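Local coordinates for protein sucrose 6(F)-phosphate phosphorylase (Thermoanaerobacterium thermosaccharolyticum DSM 571, PDB 6S9V) that belongs to the phosphorylases of the alpha-amylase family and is built on an eight-stranded parallel beta/alpha barrel, at residues Met145-Phe156 with Lys166-Ser177. Numbering follows the deposited sequence.
Sequences MFLRRTLPYSTF and KVWTTFGKTDPS. With SO4 (sulfate ion), chain I; SO4 (sulfate ion), chain D.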
loop_
_atom_site.group_PDB
_atom_site.type_symbol
_atom_site.label_atom_id
_atom_site.label_comp_id
_atom_site.label_asym_id
_atom_site.label_seq_id
_atom_site.Cartn_x
_atom_site.Cartn_y
_atom_site.Cartn_z
ATOM N N MET A 145 -7.279 6.657 22.650
ATOM C CA MET A 145 -6.571 6.738 21.386
ATOM C C MET A 145 -6.432 5.370 20.739
ATOM O O MET A 145 -6.381 4.339 21.412
ATOM C CB MET A 145 -5.186 7.351 21.590
ATOM C CG MET A 145 -5.224 8.768 22.119
ATOM S SD MET A 145 -3.579 9.427 22.431
ATOM C CE MET A 145 -4.026 11.012 23.143
ATOM N N PHE A 146 -6.364 5.379 19.410
ATOM C CA PHE A 146 -6.052 4.192 18.618
ATOM C C PHE A 146 -4.542 4.012 18.639
ATOM O O PHE A 146 -3.816 4.587 17.826
ATOM C CB PHE A 146 -6.616 4.342 17.206
ATOM C CG PHE A 146 -6.340 3.170 16.298
ATOM C CD1 PHE A 146 -6.566 1.867 16.712
ATOM C CD2 PHE A 146 -5.933 3.387 14.992
ATOM C CE1 PHE A 146 -6.320 0.799 15.860
ATOM C CE2 PHE A 146 -5.701 2.324 14.129
ATOM C CZ PHE A 146 -5.897 1.032 14.562
ATOM N N LEU A 147 -4.070 3.179 19.560
ATOM C CA LEU A 147 -2.649 3.022 19.807
ATOM C C LEU A 147 -2.073 1.971 18.871
ATOM O O LEU A 147 -2.703 0.945 18.606
ATOM C CB LEU A 147 -2.407 2.613 21.259
ATOM C CG LEU A 147 -2.827 3.630 22.319
ATOM C CD1 LEU A 147 -2.552 3.095 23.715
ATOM C CD2 LEU A 147 -2.108 4.957 22.099
ATOM N N ARG A 148 -0.877 2.249 18.356
ATOM C CA ARG A 148 -0.141 1.316 17.515
ATOM C C ARG A 148 1.130 0.830 18.193
ATOM O O ARG A 148 1.933 0.131 17.562
ATOM C CB ARG A 148 0.196 1.969 16.174
ATOM C CG ARG A 148 -0.950 2.758 15.565
ATOM C CD ARG A 148 -2.223 1.935 15.399
ATOM N NE ARG A 148 -2.045 0.818 14.475
ATOM C CZ ARG A 148 -2.218 -0.465 14.786
ATOM N NH1 ARG A 148 -2.591 -0.829 16.010
ATOM N NH2 ARG A 148 -2.029 -1.394 13.859
ATOM N N ARG A 149 1.354 1.241 19.437
ATOM C CA ARG A 149 2.398 0.716 20.305
ATOM C C ARG A 149 1.945 1.008 21.730
ATOM O O ARG A 149 0.953 1.708 21.949
ATOM C CB ARG A 149 3.765 1.325 19.990
ATOM C CG ARG A 149 3.926 2.757 20.431
ATOM C CD ARG A 149 5.023 3.478 19.646
ATOM N NE ARG A 149 6.374 3.120 20.064
ATOM C CZ ARG A 149 7.017 3.656 21.099
ATOM N NH1 ARG A 149 6.435 4.573 21.859
ATOM N NH2 ARG A 149 8.255 3.274 21.370
ATOM N N THR A 150 2.670 0.452 22.702
ATOM C CA THR A 150 2.195 0.489 24.082
ATOM C C THR A 150 1.897 1.912 24.539
ATOM O O THR A 150 0.868 2.172 25.172
ATOM C CB THR A 150 3.223 -0.165 25.007
ATOM O OG1 THR A 150 3.515 -1.484 24.535
ATOM C CG2 THR A 150 2.677 -0.245 26.406
ATOM N N LEU A 151 2.805 2.842 24.255
ATOM C CA LEU A 151 2.590 4.251 24.542
ATOM C C LEU A 151 2.859 5.055 23.280
ATOM O O LEU A 151 3.838 4.784 22.574
ATOM C CB LEU A 151 3.503 4.745 25.667
ATOM C CG LEU A 151 3.247 4.158 27.057
ATOM C CD1 LEU A 151 4.340 4.614 28.017
ATOM C CD2 LEU A 151 1.873 4.563 27.566
ATOM N N PRO A 152 2.025 6.066 22.978
ATOM C CA PRO A 152 2.203 6.808 21.724
ATOM C C PRO A 152 3.233 7.923 21.818
ATOM O O PRO A 152 3.151 8.903 21.075
ATOM C CB PRO A 152 0.800 7.374 21.462
ATOM C CG PRO A 152 0.265 7.628 22.854
ATOM C CD PRO A 152 0.813 6.497 23.706
ATOM N N TYR A 153 4.210 7.777 22.710
ATOM C CA TYR A 153 5.262 8.771 22.860
ATOM C C TYR A 153 6.525 8.084 23.358
ATOM O O TYR A 153 6.503 6.934 23.813
ATOM C CB TYR A 153 4.848 9.910 23.807
ATOM C CG TYR A 153 4.334 9.449 25.145
ATOM C CD1 TYR A 153 5.208 9.104 26.163
ATOM C CD2 TYR A 153 2.974 9.372 25.392
ATOM C CE1 TYR A 153 4.739 8.679 27.391
ATOM C CE2 TYR A 153 2.495 8.952 26.614
ATOM C CZ TYR A 153 3.381 8.610 27.610
ATOM O OH TYR A 153 2.904 8.187 28.828
ATOM N N SER A 154 7.632 8.814 23.258
ATOM C CA SER A 154 8.946 8.332 23.650
ATOM C C SER A 154 9.675 9.445 24.389
ATOM O O SER A 154 9.442 10.633 24.140
ATOM C CB SER A 154 9.775 7.886 22.435
ATOM O OG SER A 154 9.200 6.761 21.790
ATOM N N THR A 155 10.588 9.044 25.272
ATOM C CA THR A 155 11.339 9.963 26.117
ATOM C C THR A 155 12.781 10.058 25.633
ATOM O O THR A 155 13.423 9.038 25.358
ATOM C CB THR A 155 11.302 9.502 27.576
ATOM O OG1 THR A 155 9.939 9.395 28.000
ATOM C CG2 THR A 155 12.037 10.490 28.481
ATOM N N PHE A 156 13.280 11.282 25.522
ATOM C CA PHE A 156 14.640 11.535 25.079
ATOM C C PHE A 156 15.310 12.506 26.038
ATOM O O PHE A 156 14.651 13.284 26.728
ATOM C CB PHE A 156 14.674 12.102 23.658
ATOM C CG PHE A 156 14.082 11.189 22.632
ATOM C CD1 PHE A 156 14.868 10.255 21.979
ATOM C CD2 PHE A 156 12.734 11.259 22.323
ATOM C CE1 PHE A 156 14.320 9.421 21.030
ATOM C CE2 PHE A 156 12.185 10.424 21.384
ATOM C CZ PHE A 156 12.976 9.503 20.736
ATOM N N LYS A 166 9.524 14.325 26.394
ATOM C CA LYS A 166 8.679 13.384 25.679
ATOM C C LYS A 166 8.187 14.019 24.391
ATOM O O LYS A 166 7.823 15.198 24.368
ATOM C CB LYS A 166 7.487 12.967 26.540
ATOM C CG LYS A 166 7.865 12.135 27.747
ATOM C CD LYS A 166 6.634 11.722 28.537
ATOM C CE LYS A 166 6.970 10.642 29.551
ATOM N NZ LYS A 166 7.587 11.207 30.768
ATOM N N VAL A 167 8.219 13.241 23.308
ATOM C CA VAL A 167 7.661 13.652 22.029
ATOM C C VAL A 167 6.789 12.517 21.511
ATOM O O VAL A 167 7.009 11.341 21.820
ATOM C CB VAL A 167 8.736 14.023 20.980
ATOM C CG1 VAL A 167 9.589 15.174 21.482
ATOM C CG2 VAL A 167 9.586 12.818 20.643
ATOM N N TRP A 168 5.796 12.879 20.710
ATOM C CA TRP A 168 4.856 11.898 20.193
ATOM C C TRP A 168 5.543 10.963 19.204
ATOM O O TRP A 168 6.272 11.402 18.305
ATOM C CB TRP A 168 3.679 12.618 19.535
ATOM C CG TRP A 168 2.390 11.876 19.625
ATOM C CD1 TRP A 168 1.794 11.125 18.652
ATOM C CD2 TRP A 168 1.551 11.779 20.779
ATOM N NE1 TRP A 168 0.618 10.586 19.125
ATOM C CE2 TRP A 168 0.451 10.971 20.431
ATOM C CE3 TRP A 168 1.623 12.304 22.073
ATOM C CZ2 TRP A 168 -0.576 10.681 21.329
ATOM C CZ3 TRP A 168 0.601 12.013 22.967
ATOM C CH2 TRP A 168 -0.482 11.207 22.587
ATOM N N THR A 169 5.300 9.661 19.375
ATOM C CA THR A 169 5.821 8.634 18.470
ATOM C C THR A 169 4.711 7.594 18.335
ATOM O O THR A 169 4.562 6.727 19.202
ATOM C CB THR A 169 7.122 8.016 18.984
ATOM O OG1 THR A 169 6.913 7.393 20.260
ATOM C CG2 THR A 169 8.194 9.093 19.129
ATOM N N THR A 170 3.921 7.708 17.262
ATOM C CA THR A 170 2.809 6.787 17.042
ATOM C C THR A 170 3.300 5.362 16.833
ATOM O O THR A 170 2.681 4.410 17.317
ATOM C CB THR A 170 1.990 7.240 15.829
ATOM O OG1 THR A 170 1.356 8.490 16.113
ATOM C CG2 THR A 170 0.935 6.207 15.463
ATOM N N PHE A 171 4.393 5.198 16.093
ATOM C CA PHE A 171 4.930 3.899 15.727
ATOM C C PHE A 171 6.327 3.718 16.306
ATOM O O PHE A 171 7.015 4.682 16.643
ATOM C CB PHE A 171 5.006 3.739 14.203
ATOM C CG PHE A 171 3.700 3.928 13.510
ATOM C CD1 PHE A 171 2.775 2.907 13.484
ATOM C CD2 PHE A 171 3.393 5.132 12.884
ATOM C CE1 PHE A 171 1.572 3.063 12.832
ATOM C CE2 PHE A 171 2.183 5.299 12.241
ATOM C CZ PHE A 171 1.266 4.266 12.225
ATOM N N GLY A 172 6.753 2.467 16.383
ATOM C CA GLY A 172 8.115 2.170 16.775
ATOM C C GLY A 172 8.199 0.909 17.594
ATOM O O GLY A 172 7.601 0.813 18.666
ATOM N N LYS A 173 8.942 -0.070 17.085
ATOM C CA LYS A 173 9.125 -1.331 17.787
ATOM C C LYS A 173 10.174 -1.237 18.881
ATOM O O LYS A 173 10.191 -2.088 19.778
ATOM C CB LYS A 173 9.508 -2.419 16.785
ATOM C CG LYS A 173 8.436 -2.697 15.742
ATOM C CD LYS A 173 8.861 -3.809 14.796
ATOM C CE LYS A 173 7.677 -4.389 14.029
ATOM N NZ LYS A 173 6.937 -3.363 13.248
ATOM N N THR A 174 11.045 -0.233 18.829
ATOM C CA THR A 174 11.990 0.034 19.901
ATOM C C THR A 174 11.451 1.152 20.784
ATOM O O THR A 174 10.590 1.934 20.379
ATOM C CB THR A 174 13.370 0.433 19.359
ATOM O OG1 THR A 174 13.291 1.695 18.677
ATOM C CG2 THR A 174 13.889 -0.618 18.395
ATOM N N ASP A 175 11.975 1.213 22.005
ATOM C CA ASP A 175 11.702 2.316 22.920
ATOM C C ASP A 175 13.044 2.857 23.394
ATOM O O ASP A 175 13.832 2.103 24.001
ATOM C CB ASP A 175 10.842 1.868 24.103
ATOM C CG ASP A 175 10.262 3.042 24.868
ATOM O OD1 ASP A 175 9.726 3.971 24.220
ATOM O OD2 ASP A 175 10.339 3.038 26.116
ATOM N N PRO A 176 13.373 4.127 23.130
ATOM C CA PRO A 176 12.579 5.102 22.374
ATOM C C PRO A 176 12.433 4.702 20.915
ATOM O O PRO A 176 13.254 3.945 20.403
ATOM C CB PRO A 176 13.386 6.392 22.514
ATOM C CG PRO A 176 14.779 5.934 22.750
ATOM C CD PRO A 176 14.663 4.689 23.565
ATOM N N SER A 177 11.394 5.221 20.260
ATOM C CA SER A 177 11.143 4.895 18.868
ATOM C C SER A 177 12.122 5.617 17.951
ATOM O O SER A 177 12.628 6.696 18.267
ATOM C CB SER A 177 9.719 5.281 18.476
ATOM O OG SER A 177 9.535 5.112 17.084
HETATM S S SO4 I . 6.706 -3.290 9.758
HETATM O O1 SO4 I . 6.452 -2.350 10.843
HETATM O O2 SO4 I . 5.585 -3.254 8.823
HETATM O O3 SO4 I . 6.857 -4.635 10.306
HETATM O O4 SO4 I . 7.934 -2.926 9.054
HETATM S S SO4 D . -1.735 0.734 10.285
HETATM O O1 SO4 D . -2.878 1.653 10.365
HETATM O O2 SO4 D . -1.315 0.312 11.618
HETATM O O3 SO4 D . -2.136 -0.428 9.502
HETATM O O4 SO4 D . -0.605 1.399 9.649
HETATM O O HOH W 1 0.516 4.500 19.009
HETATM O O HOH W 2 4.887 0.498 15.876
HETATM O O HOH W 3 7.548 5.437 25.654
HETATM O O HOH W 4 11.056 6.156 25.627
#
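The antiparallel beta hairpin of strands 153-157 and 164-168, with the loops that flank it, brings Ser154 opposite Val167 as a hydrogen-bonded pair. Ser154 N to Val167 O and Val167 N to Ser154 O are both 3.0 Å. The pairing runs on into the loop, where Thr169 N donates to Pro152 O. The same Pro152 O lies over one face of the Trp168 indole. Met145 SD meets that indole at its edge, 3.4 Å from CZ2, a Met-aromatic contact.

Arg149 ties the two loops together. Its chain is extended at chi2 (-157°) and turns at chi3 (-76°), which brings the edge of the guanidinium to carbonyl oxygens of both segments. NE gives a nearly straight bond to a lone pair of Gly172 O at 3.0 Å. NH2 reaches Thr174 O at 2.9 Å and forms a longer salt bridge to Asp175 OD1 at 3.3 Å, on the anti side of the carboxylate and tilted from its plane. NH1 donates a hydrogen bond to Leu151 O, in its own segment. Bonds on all three nitrogens should hold the group's rotation.

Beside it, the buried Ser154 OG shares a 2.8 Å hydrogen bond with Thr169 OG1 and accepts from Ser177 N. Phe156 packs between Val167 CG2 and Pro176 CB; the peptide bond before Pro176 is cis. Arg148 lays CG by Phe171 CE1 and sends NE and NH2 both to O2 of the chain D sulfate.

Phe156 and Val167 rest on helix 107-115, and Pro152 and Trp168 on helix 139-142. Thr169 touches strand 179-181, where Asp181 binds Thr170 OG1.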